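Local coordinates for protein type II toxin-antitoxin system RelE/ParE family toxin (Pyrococcus horikoshii, PDB 1WMI) that is probably the toxin of a RelE/ParE-type toxin-antitoxin pair, expected to block cell growth, as its relatives do, until bound by its antitoxin, at residues 27-32 / 57-62; 66-71 / 75-80. All coordinates share one frame; numbering follows the deposited sequence.

Contact 1: residues 27-32 / 57-62; sequences LEFRDI and YRARLG
Phe29 of helix 20-33 meets Ala59 near the end of strand 54-60 and Leu61 in the loop that follows. Its ring carbon CG lies anti to the backbone N (chi1 -179°), which carries the ring toward the strand with CZ foremost. CZ, at the far end of the ring, comes to 3.2 Å from Ala59 CB, a close approach for two carbons; CE1 lies 3.7 Å and CE2 4.0 Å from the same methyl. That methyl meets the ring obliquely. Leu61 deals with the ring differently. Its side chain crosses that of Phe29 at about a right angle and sets one methyl, CD1, over a face of the ring, 4.1 Å from the centroid and only 10° off the ring normal, a CH-pi contact with the methyl almost centred. Three apolar side chains, all buried, thus make up this join between the helix and the strand with its following loop. Other residues of the same chain pack around the group: Phe43 of helix 40-43 meets Phe29 edge-to-face and also touches Leu61, while Val66 of strand 65-71 packs on both Phe29 and Ala59. On the side of strand 54-60 away from the helix, Arg58 and Arg60 form salt bridges with Asp44 of the second subunit. A helix seated through an aromatic ring on one face of a mixed, mainly antiparallel sheet belongs to the compact alpha/beta fold of RelE/ParE toxins, and Phe29 lies in its hydrophobic core.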
loop_
_atom_site.group_PDB
_atom_site.type_symbol
_atom_site.label_atom_id
_atom_site.label_comp_id
_atom_site.label_asym_id
_atom_site.label_seq_id
_atom_site.Cartn_x
_atom_site.Cartn_y
_atom_site.Cartn_z
ATOM N N LEU A 27 8.853 6.474 -16.506
ATOM C CA LEU A 27 10.111 5.974 -17.037
ATOM C C LEU A 27 11.036 5.537 -15.899
ATOM O O LEU A 27 11.784 4.573 -16.052
ATOM C CB LEU A 27 10.799 7.041 -17.893
ATOM C CG LEU A 27 10.122 7.471 -19.204
ATOM C CD1 LEU A 27 11.050 8.398 -19.966
ATOM C CD2 LEU A 27 9.810 6.253 -20.062
ATOM N N GLU A 28 10.991 6.239 -14.763
ATOM C CA GLU A 28 11.843 5.848 -13.642
ATOM C C GLU A 28 11.333 4.525 -13.100
ATOM O O GLU A 28 12.113 3.651 -12.723
ATOM C CB GLU A 28 11.838 6.883 -12.512
ATOM C CG GLU A 28 12.790 6.469 -11.391
ATOM C CD GLU A 28 12.596 7.232 -10.099
ATOM O OE1 GLU A 28 11.493 7.157 -9.511
ATOM O OE2 GLU A 28 13.557 7.898 -9.667
ATOM N N PHE A 29 10.010 4.386 -13.068
ATOM C CA PHE A 29 9.378 3.164 -12.597
ATOM C C PHE A 29 9.838 2.031 -13.511
ATOM O O PHE A 29 10.160 0.950 -13.041
ATOM C CB PHE A 29 7.856 3.317 -12.635
ATOM C CG PHE A 29 7.101 2.112 -12.153
ATOM C CD1 PHE A 29 7.371 1.552 -10.907
ATOM C CD2 PHE A 29 6.076 1.571 -12.924
ATOM C CE1 PHE A 29 6.630 0.479 -10.432
ATOM C CE2 PHE A 29 5.329 0.496 -12.457
ATOM C CZ PHE A 29 5.607 -0.049 -11.209
ATOM N N ARG A 30 9.877 2.288 -14.815
ATOM C CA ARG A 30 10.336 1.287 -15.780
ATOM C C ARG A 30 11.803 0.930 -15.524
ATOM O O ARG A 30 12.181 -0.241 -15.533
ATOM C CB ARG A 30 10.213 1.815 -17.211
ATOM C CG ARG A 30 10.882 0.914 -18.245
ATOM C CD ARG A 30 11.325 1.684 -19.490
ATOM N NE ARG A 30 12.284 2.735 -19.160
ATOM C CZ ARG A 30 12.774 3.621 -20.025
ATOM N NH1 ARG A 30 13.638 4.530 -19.602
ATOM N NH2 ARG A 30 12.407 3.601 -21.304
ATOM N N ASP A 31 12.630 1.947 -15.312
ATOM C CA ASP A 31 14.055 1.723 -15.071
ATOM C C ASP A 31 14.276 0.885 -13.809
ATOM O O ASP A 31 15.128 -0.004 -13.778
ATOM C CB ASP A 31 14.785 3.069 -14.949
ATOM C CG ASP A 31 14.921 3.786 -16.286
ATOM O OD1 ASP A 31 15.322 4.969 -16.292
ATOM O OD2 ASP A 31 14.639 3.169 -17.335
ATOM N N ILE A 32 13.504 1.166 -12.765
ATOM C CA ILE A 32 13.636 0.421 -11.521
ATOM C C ILE A 32 13.100 -1.003 -11.664
ATOM O O ILE A 32 13.683 -1.958 -11.147
ATOM C CB ILE A 32 12.912 1.152 -10.372
ATOM C CG1 ILE A 32 13.663 2.451 -10.058
ATOM C CG2 ILE A 32 12.825 0.251 -9.155
ATOM C CD1 ILE A 32 12.988 3.359 -9.075
ATOM N N TYR A 57 0.406 -7.235 -9.841
ATOM C CA TYR A 57 0.749 -6.250 -8.832
ATOM C C TYR A 57 0.102 -4.912 -9.160
ATOM O O TYR A 57 -0.352 -4.688 -10.281
ATOM C CB TYR A 57 2.273 -6.069 -8.787
ATOM C CG TYR A 57 3.041 -7.282 -8.303
ATOM C CD1 TYR A 57 3.153 -7.558 -6.942
ATOM C CD2 TYR A 57 3.646 -8.159 -9.206
ATOM C CE1 TYR A 57 3.846 -8.667 -6.493
ATOM C CE2 TYR A 57 4.344 -9.276 -8.762
ATOM C CZ TYR A 57 4.438 -9.519 -7.401
ATOM O OH TYR A 57 5.135 -10.604 -6.938
ATOM N N ARG A 58 0.049 -4.037 -8.162
ATOM C CA ARG A 58 -0.481 -2.695 -8.343
ATOM C C ARG A 58 0.534 -1.734 -7.756
ATOM O O ARG A 58 0.868 -1.820 -6.572
ATOM C CB ARG A 58 -1.809 -2.483 -7.615
ATOM C CG ARG A 58 -2.342 -1.061 -7.818
ATOM C CD ARG A 58 -2.725 -0.391 -6.507
ATOM N NE ARG A 58 -1.624 -0.357 -5.550
ATOM C CZ ARG A 58 -1.769 -0.041 -4.269
ATOM N NH1 ARG A 58 -0.719 -0.030 -3.460
ATOM N NH2 ARG A 58 -2.967 0.260 -3.794
ATOM N N ALA A 59 1.025 -0.824 -8.588
ATOM C CA ALA A 59 1.992 0.162 -8.141
ATOM C C ALA A 59 1.329 1.524 -8.142
ATOM O O ALA A 59 0.477 1.815 -8.985
ATOM C CB ALA A 59 3.201 0.174 -9.057
ATOM N N ARG A 60 1.720 2.353 -7.184
ATOM C CA ARG A 60 1.175 3.692 -7.072
ATOM C C ARG A 60 2.260 4.698 -7.474
ATOM O O ARG A 60 3.345 4.745 -6.880
ATOM C CB ARG A 60 0.685 3.932 -5.635
ATOM C CG ARG A 60 -0.120 5.209 -5.445
ATOM C CD ARG A 60 -0.713 5.300 -4.044
ATOM N NE ARG A 60 -1.800 4.345 -3.834
ATOM C CZ ARG A 60 -2.973 4.386 -4.464
ATOM N NH1 ARG A 60 -3.901 3.474 -4.202
ATOM N NH2 ARG A 60 -3.226 5.340 -5.356
ATOM N N LEU A 61 1.977 5.483 -8.510
ATOM C CA LEU A 61 2.934 6.475 -8.968
ATOM C C LEU A 61 2.516 7.882 -8.556
ATOM O O LEU A 61 3.108 8.868 -8.987
ATOM C CB LEU A 61 3.099 6.391 -10.489
ATOM C CG LEU A 61 4.091 5.339 -11.006
ATOM C CD1 LEU A 61 3.646 3.936 -10.614
ATOM C CD2 LEU A 61 4.206 5.458 -12.511
ATOM N N GLY A 62 1.500 7.969 -7.706
ATOM C CA GLY A 62 1.023 9.267 -7.257
ATOM C C GLY A 62 -0.391 9.543 -7.734
ATOM O O GLY A 62 -1.357 9.013 -7.178
#

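Contact 2: residues 66-71 / 75-80; sequences VIYSVN and KVIKIL
Ile77 lies alongside the ring of Tyr68, and Ile79 packs against its CB, on the face of the hairpin that also carries Val70. The side chains of Tyr68 and Ile77 run in the same direction, the CG2 methyl of Ile77 coming to 3.6 Å from Tyr68 CD1. A chi1 of 65° sets CG of Tyr68 between the backbone N and the carbonyl carbon, while Ile79 brings CD1 to 4.0 Å from Tyr68 CB. Further along, Val70 CG2 and Ile77 CG1 touch more loosely, at 4.3 Å. Leu33 of helix 20-33 packs on both isoleucines, and Tyr68 OH forms a hydrogen bond with Pro37 O. On the opposite face, the surroundings of Ser69 are partly polar. Its OG lies 3.4 Å from Lys78 CB, and a water links OG to Val76 O, with the water donating to the carbonyl. Between the two faces runs the antiparallel ladder, with Ser69 and Lys78, then Asn71 and Val76, as hydrogen-bonded pairs. Lys78 N reaches Ser69 O at 3.0 Å, and Asn71 N reaches Val76 O at 2.8 Å. Near the turn, Asn71 is paired with two residues, Lys75 and Val76, as in a G1 beta bulge. Lys78 NZ forms a hydrogen bond with the backbone of the chain of another protein. One face of the hairpin is therefore chemically a greasy floor for the helix, and the other mixes polar and apolar groups to meet a protein partner.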
loop_
_atom_site.group_PDB
_atom_site.type_symbol
_atom_site.label_atom_id
_atom_site.label_comp_id
_atom_site.label_asym_id
_atom_site.label_seq_id
_atom_site.Cartn_x
_atom_site.Cartn_y
_atom_site.Cartn_z
ATOM N N VAL A 66 -0.603 1.841 -11.547
ATOM C CA VAL A 66 -0.293 0.973 -12.670
ATOM C C VAL A 66 -0.345 -0.474 -12.206
ATOM O O VAL A 66 0.177 -0.811 -11.137
ATOM C CB VAL A 66 1.116 1.267 -13.266
ATOM C CG1 VAL A 66 1.249 2.741 -13.616
ATOM C CG2 VAL A 66 2.189 0.865 -12.288
ATOM N N ILE A 67 -1.000 -1.321 -12.996
ATOM C CA ILE A 67 -1.097 -2.744 -12.692
ATOM C C ILE A 67 -0.232 -3.507 -13.690
ATOM O O ILE A 67 -0.301 -3.269 -14.896
ATOM C CB ILE A 67 -2.551 -3.251 -12.777
ATOM C CG1 ILE A 67 -3.421 -2.494 -11.776
ATOM C CG2 ILE A 67 -2.600 -4.738 -12.457
ATOM C CD1 ILE A 67 -4.834 -3.067 -11.624
ATOM N N TYR A 68 0.583 -4.424 -13.184
ATOM C CA TYR A 68 1.487 -5.175 -14.038
ATOM C C TYR A 68 1.675 -6.606 -13.582
ATOM O O TYR A 68 1.304 -6.968 -12.467
ATOM C CB TYR A 68 2.850 -4.472 -14.093
ATOM C CG TYR A 68 3.613 -4.431 -12.780
ATOM C CD1 TYR A 68 4.572 -5.392 -12.479
ATOM C CD2 TYR A 68 3.406 -3.400 -11.865
ATOM C CE1 TYR A 68 5.315 -5.328 -11.301
ATOM C CE2 TYR A 68 4.142 -3.325 -10.686
ATOM C CZ TYR A 68 5.098 -4.293 -10.412
ATOM O OH TYR A 68 5.844 -4.215 -9.259
ATOM N N SER A 69 2.249 -7.422 -14.456
ATOM C CA SER A 69 2.499 -8.813 -14.131
ATOM C C SER A 69 3.987 -9.108 -14.150
ATOM O O SER A 69 4.760 -8.434 -14.828
ATOM C CB SER A 69 1.789 -9.722 -15.125
ATOM O OG SER A 69 2.182 -9.421 -16.448
ATOM N N VAL A 70 4.384 -10.119 -13.388
ATOM C CA VAL A 70 5.778 -10.524 -13.330
ATOM C C VAL A 70 5.835 -12.007 -13.633
ATOM O O VAL A 70 5.236 -12.824 -12.930
ATOM C CB VAL A 70 6.408 -10.271 -11.931
ATOM C CG1 VAL A 70 7.853 -10.786 -11.902
ATOM C CG2 VAL A 70 6.381 -8.795 -11.608
ATOM N N ASN A 71 6.536 -12.342 -14.709
ATOM C CA ASN A 71 6.712 -13.723 -15.123
ATOM C C ASN A 71 8.128 -14.025 -14.678
ATOM O O ASN A 71 9.092 -13.649 -15.348
ATOM C CB ASN A 71 6.604 -13.834 -16.640
ATOM C CG ASN A 71 6.494 -15.265 -17.116
ATOM O OD1 ASN A 71 6.640 -16.202 -16.338
ATOM N ND2 ASN A 71 6.245 -15.440 -18.408
ATOM N N LYS A 75 11.330 -13.892 -16.822
ATOM C CA LYS A 75 11.831 -12.592 -16.378
ATOM C C LYS A 75 11.206 -11.490 -17.239
ATOM O O LYS A 75 11.892 -10.631 -17.776
ATOM C CB LYS A 75 13.361 -12.538 -16.466
ATOM C CG LYS A 75 14.064 -13.519 -15.530
ATOM C CD LYS A 75 15.527 -13.153 -15.302
ATOM C CE LYS A 75 16.378 -13.342 -16.551
ATOM N NZ LYS A 75 17.813 -13.034 -16.264
ATOM N N VAL A 76 9.887 -11.535 -17.375
ATOM C CA VAL A 76 9.169 -10.551 -18.167
ATOM C C VAL A 76 8.147 -9.827 -17.310
ATOM O O VAL A 76 7.322 -10.459 -16.643
ATOM C CB VAL A 76 8.442 -11.218 -19.356
ATOM C CG1 VAL A 76 7.510 -10.236 -20.027
ATOM C CG2 VAL A 76 9.455 -11.719 -20.350
ATOM N N ILE A 77 8.226 -8.501 -17.318
ATOM C CA ILE A 77 7.310 -7.657 -16.566
ATOM C C ILE A 77 6.431 -6.958 -17.590
ATOM O O ILE A 77 6.927 -6.344 -18.535
ATOM C CB ILE A 77 8.069 -6.599 -15.734
ATOM C CG1 ILE A 77 8.938 -7.302 -14.684
ATOM C CG2 ILE A 77 7.083 -5.644 -15.069
ATOM C CD1 ILE A 77 9.611 -6.361 -13.716
ATOM N N LYS A 78 5.121 -7.061 -17.424
ATOM C CA LYS A 78 4.231 -6.436 -18.383
ATOM C C LYS A 78 3.370 -5.423 -17.684
ATOM O O LYS A 78 2.780 -5.719 -16.649
ATOM C CB LYS A 78 3.331 -7.478 -19.056
ATOM C CG LYS A 78 4.071 -8.568 -19.813
ATOM C CD LYS A 78 3.097 -9.524 -20.489
ATOM C CE LYS A 78 3.813 -10.721 -21.070
ATOM N NZ LYS A 78 2.857 -11.619 -21.766
ATOM N N ILE A 79 3.328 -4.219 -18.248
ATOM C CA ILE A 79 2.503 -3.153 -17.709
ATOM C C ILE A 79 1.143 -3.409 -18.347
ATOM O O ILE A 79 0.962 -3.191 -19.541
ATOM C CB ILE A 79 3.025 -1.759 -18.137
ATOM C CG1 ILE A 79 4.506 -1.609 -17.758
ATOM C CG2 ILE A 79 2.168 -0.661 -17.507
ATOM C CD1 ILE A 79 4.797 -1.687 -16.279
ATOM N N LEU A 80 0.199 -3.898 -17.554
ATOM C CA LEU A 80 -1.133 -4.205 -18.055
ATOM C C LEU A 80 -2.053 -3.003 -18.255
ATOM O O LEU A 80 -2.609 -2.830 -19.339
ATOM C CB LEU A 80 -1.809 -5.235 -17.147
ATOM C CG LEU A 80 -1.229 -6.656 -17.202
ATOM C CD1 LEU A 80 -0.978 -7.065 -18.654
ATOM C CD2 LEU A 80 0.063 -6.711 -16.440
HETATM O O HOH W 1 4.464 -10.959 -16.938
#

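In the fold
Contact 1 comes wholly before contact 2 along the chain, and their centres lie 11 Å apart. They meet on one mixed sheet, where strand 54-60 of contact 1 neighbours strand 65-71 of contact 2; Ala59 N to Val66 O, at 2.7 Å, is a probable hydrogen bond of that seam. Helix 20-33 lies over the sheet at both contacts. Contact 1 thus sets helix on sheet, and contact 2 holds together the hairpin next to it. Both are buried, with centres about 5 and 6 Å from the centre of the chain, so both belong to the core of this small toxin, whose surface also meets another protein's chain.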